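Local coordinates for DNAation factor-related protein 4 (Drosophila melanogaster, PDB 5XPC) that probably takes part in DNA fragmentation as a nuclease in apoptosis, and whose CIDE domain, the part modelled here, forms higher-order assemblies, at residues Y12-N17 against F72-P77; R21-G26 against S39-L44; N28-L33 against E61-L66; H47-S52 against P77-T82. One frame throughout, in Å; residues are numbered along the deposited sequence.

Contact 1: Y12-N17 against F72-P77; sequences YKVTDN and FIVSGP
Phe72 makes the largest share of the contact between strands 10-15 and 71-75. Its CG is anti to its own carbonyl carbon (chi1 -55°). This sets the ring beside Tyr12, and the two side chains point the same way. Phe72 CE2 meets Tyr12 CD2 at 3.6 Å, and the ring planes are inclined at 55°. Tyr12 CB lies at the edge of the Phe72 ring, in its plane. Tyr12 OH bonds to Arg10. The Phe72 ring also packs on Leu33, Leu48, Leu50 and Leu63, so an alanine here would probably loosen the core between the sheet and helices 30-40 and 60-65. Further along the same face, Val14 and Val74 cross obliquely, with Val14 CG1 3.8 Å from Val74 CG1. On the other face Thr15 and Ile73 run side by side. Thr15 OG1 is anti to its backbone N (chi1 -171°) and bonds to Arg21 O. Its methyl takes the crowded position between N and carbonyl carbon, and Thr15 CG2 there touches Ile73 CD1 at 3.6 Å. Ile73 CG2 packs against Asn17. Three backbone bonds join the strands: Phe72 N to Lys13 O at 2.7 Å, Thr15 N to Phe72 O, and Val74 N to Thr15 O. A water then spans the gap past the strands, accepting from Asn17 N and donating to Val74 O. Lys13 leads away, and its NZ forms a salt bridge with Asp53 of the second subunit. Strands 10-15 and 71-75 form the central parallel pair of a mixed 2-1-4-3 sheet, as in the ubiquitin-like roll of CIDE-N domains.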
# COMPACT_ATOMS: atom_id res chain seq x y z
N TYR B 12 1.25 -14.88 -17.86
CA TYR B 12 0.64 -15.13 -16.56
C TYR B 12 0.81 -16.60 -16.20
O TYR B 12 1.08 -17.45 -17.06
CB TYR B 12 -0.86 -14.78 -16.55
CG TYR B 12 -1.19 -13.34 -16.95
CD1 TYR B 12 -1.68 -13.05 -18.22
CD2 TYR B 12 -1.02 -12.29 -16.05
CE1 TYR B 12 -1.99 -11.73 -18.59
CE2 TYR B 12 -1.34 -10.98 -16.41
CZ TYR B 12 -1.82 -10.70 -17.67
OH TYR B 12 -2.13 -9.39 -18.02
N LYS B 13 0.64 -16.93 -14.91
CA LYS B 13 0.72 -18.30 -14.45
C LYS B 13 -0.61 -18.71 -13.83
O LYS B 13 -1.20 -17.94 -13.06
CB LYS B 13 1.85 -18.49 -13.43
CG LYS B 13 3.23 -18.23 -14.04
CD LYS B 13 4.34 -18.26 -13.00
CE LYS B 13 5.68 -17.90 -13.62
NZ LYS B 13 6.77 -18.06 -12.62
N VAL B 14 -1.08 -19.90 -14.19
CA VAL B 14 -2.39 -20.41 -13.77
C VAL B 14 -2.24 -21.85 -13.30
O VAL B 14 -1.61 -22.67 -13.97
CB VAL B 14 -3.42 -20.34 -14.91
CG1 VAL B 14 -4.78 -20.94 -14.47
CG2 VAL B 14 -3.60 -18.90 -15.38
N THR B 15 -2.82 -22.15 -12.14
CA THR B 15 -2.91 -23.52 -11.67
C THR B 15 -4.29 -23.70 -11.05
O THR B 15 -5.09 -22.75 -10.97
CB THR B 15 -1.76 -23.82 -10.69
OG1 THR B 15 -1.73 -25.22 -10.38
CG2 THR B 15 -1.88 -22.98 -9.41
N ASP B 16 -4.60 -24.92 -10.64
CA ASP B 16 -5.86 -25.17 -9.98
C ASP B 16 -5.66 -25.14 -8.47
O ASP B 16 -4.56 -24.91 -7.97
CB ASP B 16 -6.49 -26.49 -10.46
CG ASP B 16 -5.57 -27.69 -10.30
OD1 ASP B 16 -4.56 -27.61 -9.57
OD2 ASP B 16 -5.88 -28.74 -10.90
N ASN B 17 -6.75 -25.35 -7.73
CA ASN B 17 -6.68 -25.18 -6.29
C ASN B 17 -5.76 -26.21 -5.64
O ASN B 17 -5.19 -25.95 -4.57
CB ASN B 17 -8.08 -25.23 -5.68
CG ASN B 17 -8.15 -24.55 -4.33
OD1 ASN B 17 -7.47 -23.54 -4.10
ND2 ASN B 17 -8.96 -25.09 -3.44
N PHE B 72 -2.33 -17.19 -10.67
CA PHE B 72 -3.77 -17.29 -10.44
C PHE B 72 -4.17 -18.74 -10.18
O PHE B 72 -3.58 -19.67 -10.73
CB PHE B 72 -4.57 -16.76 -11.65
CG PHE B 72 -4.22 -15.35 -12.04
CD1 PHE B 72 -4.67 -14.29 -11.29
CD2 PHE B 72 -3.45 -15.10 -13.16
CE1 PHE B 72 -4.34 -12.97 -11.64
CE2 PHE B 72 -3.11 -13.80 -13.52
CZ PHE B 72 -3.56 -12.74 -12.76
N ILE B 73 -5.19 -18.90 -9.33
CA ILE B 73 -5.95 -20.14 -9.22
C ILE B 73 -7.19 -20.00 -10.09
O ILE B 73 -7.95 -19.03 -9.94
CB ILE B 73 -6.35 -20.44 -7.77
CG1 ILE B 73 -5.14 -20.33 -6.83
CG2 ILE B 73 -7.06 -21.80 -7.67
CD1 ILE B 73 -4.06 -21.32 -7.15
N VAL B 74 -7.42 -20.96 -10.98
CA VAL B 74 -8.68 -21.01 -11.72
C VAL B 74 -9.62 -21.96 -11.00
O VAL B 74 -9.22 -23.06 -10.60
CB VAL B 74 -8.47 -21.41 -13.20
CG1 VAL B 74 -7.84 -22.80 -13.32
CG2 VAL B 74 -9.81 -21.32 -13.96
N SER B 75 -10.87 -21.53 -10.82
CA SER B 75 -11.83 -22.30 -10.04
C SER B 75 -13.23 -21.87 -10.44
O SER B 75 -13.42 -20.92 -11.20
CB SER B 75 -11.61 -22.08 -8.54
OG SER B 75 -12.49 -22.87 -7.77
N GLY B 76 -14.22 -22.58 -9.91
CA GLY B 76 -15.60 -22.21 -10.09
C GLY B 76 -15.95 -20.89 -9.42
O GLY B 76 -15.08 -20.12 -9.00
N PRO B 77 -17.24 -20.62 -9.31
CA PRO B 77 -17.70 -19.33 -8.79
C PRO B 77 -17.60 -19.25 -7.27
O PRO B 77 -17.63 -20.27 -6.57
CB PRO B 77 -19.17 -19.25 -9.21
CG PRO B 77 -19.47 -20.46 -9.97
CD PRO B 77 -18.34 -21.44 -9.84
O HOH W 1 -9.48 -25.43 -8.97

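Contact 2: R21-G26 against S39-L44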
# COMPACT_ATOMS: atom_id res chain seq x y z
N ARG B 21 -1.53 -29.24 -11.91
CA ARG B 21 -0.90 -28.90 -13.17
C ARG B 21 -0.72 -27.39 -13.21
O ARG B 21 -1.54 -26.64 -12.68
CB ARG B 21 -1.73 -29.38 -14.38
CG ARG B 21 -1.68 -30.89 -14.58
CD ARG B 21 -2.66 -31.39 -15.64
NE ARG B 21 -4.05 -31.17 -15.27
CZ ARG B 21 -4.91 -30.44 -15.98
NH1 ARG B 21 -4.51 -29.84 -17.10
NH2 ARG B 21 -6.17 -30.31 -15.57
N LYS B 22 0.39 -26.95 -13.82
CA LYS B 22 0.82 -25.56 -13.76
C LYS B 22 1.16 -25.09 -15.16
O LYS B 22 1.97 -25.72 -15.85
CB LYS B 22 2.04 -25.42 -12.84
CG LYS B 22 1.84 -26.03 -11.47
CD LYS B 22 3.07 -25.89 -10.59
CE LYS B 22 2.89 -26.68 -9.30
NZ LYS B 22 3.76 -26.20 -8.20
N TYR B 23 0.52 -24.01 -15.60
CA TYR B 23 0.72 -23.52 -16.96
C TYR B 23 1.09 -22.05 -16.95
O TYR B 23 0.47 -21.25 -16.25
CB TYR B 23 -0.54 -23.71 -17.80
CG TYR B 23 -0.94 -25.15 -17.93
CD1 TYR B 23 -1.92 -25.70 -17.11
CD2 TYR B 23 -0.33 -25.97 -18.87
CE1 TYR B 23 -2.28 -27.03 -17.23
CE2 TYR B 23 -0.69 -27.30 -19.00
CZ TYR B 23 -1.67 -27.82 -18.17
OH TYR B 23 -2.03 -29.15 -18.30
N GLY B 24 2.10 -21.71 -17.75
CA GLY B 24 2.32 -20.33 -18.14
C GLY B 24 1.51 -20.09 -19.39
O GLY B 24 1.53 -20.91 -20.32
N ILE B 25 0.77 -18.98 -19.41
CA ILE B 25 -0.18 -18.67 -20.47
C ILE B 25 -0.02 -17.21 -20.87
O ILE B 25 -0.01 -16.32 -20.01
CB ILE B 25 -1.63 -18.91 -20.00
CG1 ILE B 25 -1.85 -20.39 -19.65
CG2 ILE B 25 -2.62 -18.44 -21.06
CD1 ILE B 25 -3.24 -20.66 -19.06
N GLY B 26 0.06 -16.96 -22.18
CA GLY B 26 0.06 -15.59 -22.69
C GLY B 26 -1.35 -15.14 -23.03
O GLY B 26 -2.12 -15.88 -23.65
N SER B 39 -9.36 -24.27 -21.24
CA SER B 39 -8.90 -25.35 -22.11
C SER B 39 -8.07 -26.36 -21.33
O SER B 39 -8.16 -27.57 -21.58
CB SER B 39 -8.10 -24.78 -23.28
OG SER B 39 -8.96 -24.13 -24.20
N LYS B 40 -7.28 -25.89 -20.37
CA LYS B 40 -6.42 -26.75 -19.57
C LYS B 40 -7.13 -27.34 -18.35
O LYS B 40 -6.81 -28.47 -17.95
CB LYS B 40 -5.18 -25.96 -19.11
CG LYS B 40 -4.24 -25.57 -20.27
CD LYS B 40 -3.75 -26.81 -21.00
CE LYS B 40 -2.61 -26.52 -21.98
NZ LYS B 40 -3.02 -25.58 -23.05
N PHE B 41 -8.08 -26.61 -17.76
CA PHE B 41 -8.86 -27.03 -16.59
C PHE B 41 -10.34 -26.93 -16.93
O PHE B 41 -10.95 -25.86 -16.77
CB PHE B 41 -8.55 -26.15 -15.38
CG PHE B 41 -7.09 -26.10 -15.02
CD1 PHE B 41 -6.52 -27.09 -14.22
CD2 PHE B 41 -6.29 -25.07 -15.47
CE1 PHE B 41 -5.17 -27.06 -13.88
CE2 PHE B 41 -4.93 -25.02 -15.13
CZ PHE B 41 -4.38 -26.02 -14.33
N PRO B 42 -10.95 -28.01 -17.40
CA PRO B 42 -12.36 -27.95 -17.81
C PRO B 42 -13.30 -27.69 -16.65
O PRO B 42 -13.63 -28.60 -15.88
CB PRO B 42 -12.60 -29.34 -18.43
CG PRO B 42 -11.25 -29.79 -18.87
CD PRO B 42 -10.29 -29.25 -17.84
N LEU B 43 -13.78 -26.45 -16.55
CA LEU B 43 -14.66 -26.01 -15.48
C LEU B 43 -15.90 -25.35 -16.09
O LEU B 43 -15.81 -24.69 -17.13
CB LEU B 43 -13.95 -25.00 -14.56
CG LEU B 43 -12.70 -25.49 -13.83
CD1 LEU B 43 -11.91 -24.31 -13.27
CD2 LEU B 43 -13.14 -26.44 -12.73
N LEU B 44 -17.04 -25.54 -15.42
CA LEU B 44 -18.31 -25.03 -15.93
C LEU B 44 -18.34 -23.51 -15.97
O LEU B 44 -18.79 -22.91 -16.96
CB LEU B 44 -19.46 -25.55 -15.07
CG LEU B 44 -19.66 -27.05 -15.17
CD1 LEU B 44 -20.66 -27.52 -14.13
CD2 LEU B 44 -20.11 -27.44 -16.58
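Arg21 reaches over to the last turn of helix 30-40. Its chain bends at chi3 (-65°), which brings the guanidinium up to Lys40 O. Both end nitrogens grip that one oxygen: Arg21 NH1 lies 2.8 Å from Lys40 O, and Arg21 NH2 lies 3.1 Å from Lys40 O. The oxygen sits in the guanidinium plane, but NH1 approaches from above the carbonyl plane. The positive charge would probably be favourable against the helix dipole at this C-terminal end. Phe41 CE1 lies over one guanidinium face, offset toward its rim, while the backbone Arg21 O meets the ring edge at Phe41 CZ (3.3 Å). Phe41 is the first residue to leave the helix, and its ring packs on Val14 and Val74 of the sheet. Strand 22-27 is the second strand of the N-terminal beta hairpin, outermost in the sheet of this chain, and helix 30-40 packs across the sheet as in the ubiquitin-like fold. Tyr23 comes next. Its OH accepts from Arg21 NH1 at 2.8 Å, which holds the guanidinium from a second side. The Lys40 chain, bent at chi2 and chi4, lies across the Tyr23 ring. Lys40 CG stands 3.8 Å from the centroid of the Tyr23 ring, almost on its normal, in a CH-pi contact. The ring edge meets Phe41, with Tyr23 CD1 3.7 Å from Phe41 CE2. Tyr23 and Gly24 also pair with a parallel strand of the second subunit, extending the sheet across the interface. Gly26 N bonds to Asp59 of that subunit.

Contact 3: N28-L33 against E61-L66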
# COMPACT_ATOMS: atom_id res chain seq x y z
N ASN B 28 -3.89 -11.30 -23.73
CA ASN B 28 -4.03 -9.85 -23.83
C ASN B 28 -5.35 -9.35 -23.24
O ASN B 28 -5.67 -8.18 -23.40
CB ASN B 28 -3.89 -9.41 -25.29
CG ASN B 28 -4.97 -9.97 -26.20
OD1 ASN B 28 -5.93 -10.59 -25.73
ND2 ASN B 28 -4.83 -9.74 -27.50
N SER B 29 -6.11 -10.22 -22.58
CA SER B 29 -7.36 -9.82 -21.94
C SER B 29 -7.73 -10.88 -20.92
O SER B 29 -7.28 -12.03 -20.99
CB SER B 29 -8.50 -9.65 -22.96
OG SER B 29 -8.98 -10.92 -23.39
N LEU B 30 -8.55 -10.48 -19.95
CA LEU B 30 -9.07 -11.45 -18.99
C LEU B 30 -9.92 -12.51 -19.69
O LEU B 30 -9.83 -13.70 -19.37
CB LEU B 30 -9.89 -10.73 -17.92
CG LEU B 30 -10.57 -11.60 -16.87
CD1 LEU B 30 -9.55 -12.44 -16.11
CD2 LEU B 30 -11.39 -10.72 -15.90
N GLU B 31 -10.73 -12.09 -20.67
CA GLU B 31 -11.53 -13.05 -21.44
C GLU B 31 -10.65 -14.12 -22.07
O GLU B 31 -10.94 -15.32 -21.98
CB GLU B 31 -12.33 -12.31 -22.51
CG GLU B 31 -13.03 -13.22 -23.49
CD GLU B 31 -13.90 -12.47 -24.48
OE1 GLU B 31 -13.63 -11.27 -24.72
OE2 GLU B 31 -14.86 -13.07 -25.00
N MET B 32 -9.55 -13.70 -22.71
CA MET B 32 -8.63 -14.66 -23.32
C MET B 32 -7.96 -15.54 -22.28
O MET B 32 -7.79 -16.75 -22.48
CB MET B 32 -7.58 -13.92 -24.15
CG MET B 32 -6.49 -14.85 -24.70
SD MET B 32 -5.23 -14.06 -25.72
CE MET B 32 -6.20 -13.51 -27.14
N LEU B 33 -7.54 -14.95 -21.15
CA LEU B 33 -6.83 -15.74 -20.15
C LEU B 33 -7.73 -16.82 -19.57
O LEU B 33 -7.30 -17.96 -19.37
CB LEU B 33 -6.29 -14.85 -19.03
CG LEU B 33 -5.46 -15.54 -17.94
CD1 LEU B 33 -4.36 -16.42 -18.57
CD2 LEU B 33 -4.82 -14.50 -17.01
N GLU B 61 -9.57 -4.62 -16.27
CA GLU B 61 -8.76 -3.53 -15.76
C GLU B 61 -7.93 -3.97 -14.56
O GLU B 61 -6.76 -3.61 -14.44
CB GLU B 61 -9.64 -2.33 -15.40
CG GLU B 61 -10.34 -1.68 -16.60
CD GLU B 61 -11.51 -2.51 -17.13
OE1 GLU B 61 -12.10 -3.29 -16.35
OE2 GLU B 61 -11.85 -2.37 -18.32
N TYR B 62 -8.53 -4.78 -13.68
CA TYR B 62 -7.76 -5.32 -12.56
C TYR B 62 -6.65 -6.23 -13.05
O TYR B 62 -5.51 -6.13 -12.59
CB TYR B 62 -8.66 -6.06 -11.57
CG TYR B 62 -7.86 -6.45 -10.35
CD1 TYR B 62 -7.45 -5.48 -9.43
CD2 TYR B 62 -7.44 -7.76 -10.14
CE1 TYR B 62 -6.68 -5.81 -8.32
CE2 TYR B 62 -6.67 -8.10 -9.03
CZ TYR B 62 -6.29 -7.11 -8.13
OH TYR B 62 -5.53 -7.44 -7.03
N LEU B 63 -6.96 -7.15 -13.97
CA LEU B 63 -5.93 -8.05 -14.51
C LEU B 63 -4.73 -7.26 -15.02
O LEU B 63 -3.58 -7.58 -14.72
CB LEU B 63 -6.50 -8.92 -15.63
CG LEU B 63 -5.42 -9.74 -16.36
CD1 LEU B 63 -4.87 -10.79 -15.42
CD2 LEU B 63 -5.96 -10.43 -17.61
N LYS B 64 -4.99 -6.21 -15.79
CA LYS B 64 -3.88 -5.49 -16.40
C LYS B 64 -3.16 -4.59 -15.41
O LYS B 64 -2.07 -4.10 -15.72
CB LYS B 64 -4.40 -4.72 -17.61
CG LYS B 64 -4.65 -5.70 -18.76
CD LYS B 64 -5.49 -5.16 -19.88
CE LYS B 64 -5.57 -6.21 -20.99
NZ LYS B 64 -6.70 -5.97 -21.93
N SER B 65 -3.73 -4.38 -14.22
CA SER B 65 -3.02 -3.68 -13.16
C SER B 65 -1.99 -4.56 -12.47
O SER B 65 -1.12 -4.03 -11.76
CB SER B 65 -4.01 -3.14 -12.12
OG SER B 65 -4.38 -4.17 -11.20
N LEU B 66 -2.08 -5.89 -12.64
CA LEU B 66 -1.19 -6.80 -11.94
C LEU B 66 0.13 -6.94 -12.69
O LEU B 66 0.18 -6.77 -13.91
CB LEU B 66 -1.84 -8.17 -11.79
CG LEU B 66 -3.10 -8.21 -10.93
CD1 LEU B 66 -3.90 -9.50 -11.19
CD2 LEU B 66 -2.73 -8.06 -9.45
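Leu63 and Lys64 of helix 60-65 make the direct contacts with the start of helix 30-40. Leu63 CG is anti to its backbone N (chi1 172°), and its two methyls reach different partners. Leu63 CD2 comes to 3.5 Å from Leu30 N, against the first turn of the helix. Leu63 CD1 meets Leu33 CD2 at 4.0 Å, the two chains crossing obliquely. Beside them Lys64 stretches out, extended beyond CG, and its NZ donates to Asn28 O at 2.8 Å. The ammonium comes from above the carbonyl plane, not along a lone pair. Lys64 NZ also forms a salt bridge with Asp60, so the amine ties the loop at Asn28 to its own helix. A methionine here has no amine for Asn28 O or Asp60, and the loop would probably be less well fixed. Here helices 30-40 and 60-65 of the ubiquitin-like CIDE-N fold meet, and Leu33 and Leu63 both go on to pack against Phe72 of the sheet. The next shell sets the helix start. Ser29 is the N-cap residue, and its OG accepts from Met32 N at 2.9 Å. Asp60 serves the same end from across the contact, because its OD1 accepts from Leu30 N. Ser29 N is buried here and has no partner in the model. Asn28 N also makes a weak bond to Met32 SD. On the far side, Ser65 OG donates to Tyr62 O at 2.7 Å, on a lone pair. Tyr62 OH bonds to Gln69 of the third subunit.

Contact 4: H47-S52 against P77-T82; sequences HLYLAS and PDAVIT
One hydrogen bond joins strand 47-50 to the loop 77-82 that follows strand 71-75. Ala79 N donates to Tyr49 OH at 3.1 Å, and the bond is nearly straight (171°). The same hydroxyl bonds to Gly76 O. Asp78 N lies near Tyr49 OH, but its angle is too poor for a bond. The apolar contacts gather on the Tyr49 ring. Tyr49 CG is anti to the carbonyl carbon of its own residue (chi1 -55°). Ala79 CB packs against Tyr49 CZ at 3.6 Å. Ile81 crosses the ring obliquely and sets a methyl over one face, with its CG2 4.3 Å from the centroid of the Tyr49 ring, a CH-pi contact. Ile81 CD1 ends 3.7 Å from Leu50 O. At the outer end His47 packs loosely on Pro77, with His47 ND1 3.8 Å from Pro77 CA. Loop and strand run in nearly the same direction. The loop lies over the face of this ubiquitin-like sheet that carries Tyr49, on its way to helix 84-92, while Leu48 faces helix 30-40 on the other side. Tyr49 does both jobs and is likely to do much to fix the loop's path: its ring packs the apolar residues, and its hydroxyl satisfies two backbone groups.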
# COMPACT_ATOMS: atom_id res chain seq x y z
N HIS B 47 -13.44 -18.84 -13.04
CA HIS B 47 -13.00 -17.51 -12.66
C HIS B 47 -11.57 -17.62 -12.18
O HIS B 47 -11.11 -18.69 -11.78
CB HIS B 47 -13.87 -16.93 -11.54
CG HIS B 47 -15.26 -16.60 -11.97
ND1 HIS B 47 -16.30 -17.50 -11.85
CD2 HIS B 47 -15.79 -15.48 -12.52
CE1 HIS B 47 -17.41 -16.95 -12.30
NE2 HIS B 47 -17.13 -15.73 -12.71
N LEU B 48 -10.86 -16.49 -12.20
CA LEU B 48 -9.48 -16.42 -11.76
C LEU B 48 -9.39 -15.72 -10.41
O LEU B 48 -10.06 -14.71 -10.17
CB LEU B 48 -8.61 -15.67 -12.78
CG LEU B 48 -8.47 -16.33 -14.15
CD1 LEU B 48 -7.66 -15.41 -15.06
CD2 LEU B 48 -7.81 -17.70 -14.04
N TYR B 49 -8.56 -16.27 -9.53
CA TYR B 49 -8.35 -15.74 -8.19
C TYR B 49 -6.86 -15.64 -7.94
O TYR B 49 -6.11 -16.52 -8.37
CB TYR B 49 -8.97 -16.64 -7.13
CG TYR B 49 -10.45 -16.92 -7.34
CD1 TYR B 49 -10.87 -17.88 -8.25
CD2 TYR B 49 -11.42 -16.23 -6.62
CE1 TYR B 49 -12.24 -18.15 -8.44
CE2 TYR B 49 -12.78 -16.49 -6.79
CZ TYR B 49 -13.19 -17.45 -7.71
OH TYR B 49 -14.54 -17.72 -7.89
N LEU B 50 -6.44 -14.61 -7.22
CA LEU B 50 -5.04 -14.50 -6.84
C LEU B 50 -4.65 -15.65 -5.92
O LEU B 50 -5.33 -15.91 -4.92
CB LEU B 50 -4.79 -13.17 -6.13
CG LEU B 50 -4.94 -11.90 -6.96
CD1 LEU B 50 -4.66 -10.69 -6.08
CD2 LEU B 50 -3.96 -11.94 -8.13
N ALA B 51 -3.56 -16.35 -6.25
CA ALA B 51 -3.08 -17.40 -5.35
C ALA B 51 -2.59 -16.82 -4.02
O ALA B 51 -2.62 -17.52 -3.00
CB ALA B 51 -1.96 -18.21 -6.01
N SER B 52 -2.15 -15.56 -4.02
CA SER B 52 -1.61 -14.95 -2.80
C SER B 52 -2.67 -14.83 -1.71
O SER B 52 -2.45 -15.26 -0.57
CB SER B 52 -1.02 -13.58 -3.11
OG SER B 52 -2.00 -12.74 -3.70
N PRO B 77 -17.24 -20.62 -9.31
CA PRO B 77 -17.70 -19.33 -8.79
C PRO B 77 -17.60 -19.25 -7.27
O PRO B 77 -17.63 -20.27 -6.57
CB PRO B 77 -19.17 -19.25 -9.21
CG PRO B 77 -19.47 -20.46 -9.97
CD PRO B 77 -18.34 -21.44 -9.84
N ASP B 78 -17.54 -18.00 -6.79
CA ASP B 78 -17.56 -17.67 -5.37
C ASP B 78 -16.63 -18.59 -4.60
O ASP B 78 -16.94 -19.00 -3.47
CB ASP B 78 -18.98 -17.73 -4.81
CG ASP B 78 -20.01 -17.10 -5.75
OD1 ASP B 78 -20.78 -17.85 -6.39
OD2 ASP B 78 -20.04 -15.85 -5.84
N ALA B 79 -15.50 -18.93 -5.20
CA ALA B 79 -14.65 -19.98 -4.67
C ALA B 79 -13.89 -19.48 -3.45
O ALA B 79 -13.55 -18.30 -3.35
CB ALA B 79 -13.68 -20.45 -5.74
N VAL B 80 -13.66 -20.39 -2.51
CA VAL B 80 -12.72 -20.17 -1.42
C VAL B 80 -11.47 -20.96 -1.78
O VAL B 80 -11.38 -22.18 -1.59
CB VAL B 80 -13.30 -20.58 -0.06
CG1 VAL B 80 -12.23 -20.51 1.01
CG2 VAL B 80 -14.48 -19.67 0.29
N ILE B 81 -10.52 -20.29 -2.36
CA ILE B 81 -9.33 -20.98 -2.80
C ILE B 81 -8.37 -21.06 -1.62
O ILE B 81 -8.44 -20.26 -0.68
CB ILE B 81 -8.71 -20.28 -4.03
CG1 ILE B 81 -8.09 -18.94 -3.64
CG2 ILE B 81 -9.78 -20.06 -5.10
CD1 ILE B 81 -6.60 -18.98 -3.40
N THR B 82 -7.49 -22.05 -1.67
CA THR B 82 -6.41 -22.17 -0.71
C THR B 82 -5.29 -21.24 -1.14
O THR B 82 -4.76 -21.38 -2.25
CB THR B 82 -5.92 -23.62 -0.64
OG1 THR B 82 -7.05 -24.49 -0.54
CG2 THR B 82 -5.02 -23.83 0.55

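In the fold
Contact 1 is the most buried of the four and lies near the centre of the chain; contacts 2, 3 and 4 are partly buried around it. Contacts 2 and 3 hold opposite ends of helix 30-40, one by an arginine at its C-terminal end, the other by a lysine bond and leucine packing at its start. Contacts 1 and 4 meet at Pro77 and share one sheet, since strands 71-75 and 47-50 are neighbours in it. Their chemistry differs: contact 1 uses repeated backbone bonds, and contact 4 centres on one tyrosine. Charged side chains act across contacts 2 and 3. Contacts 1 and 2 touch the second subunit, contacts 3 and 4 the third.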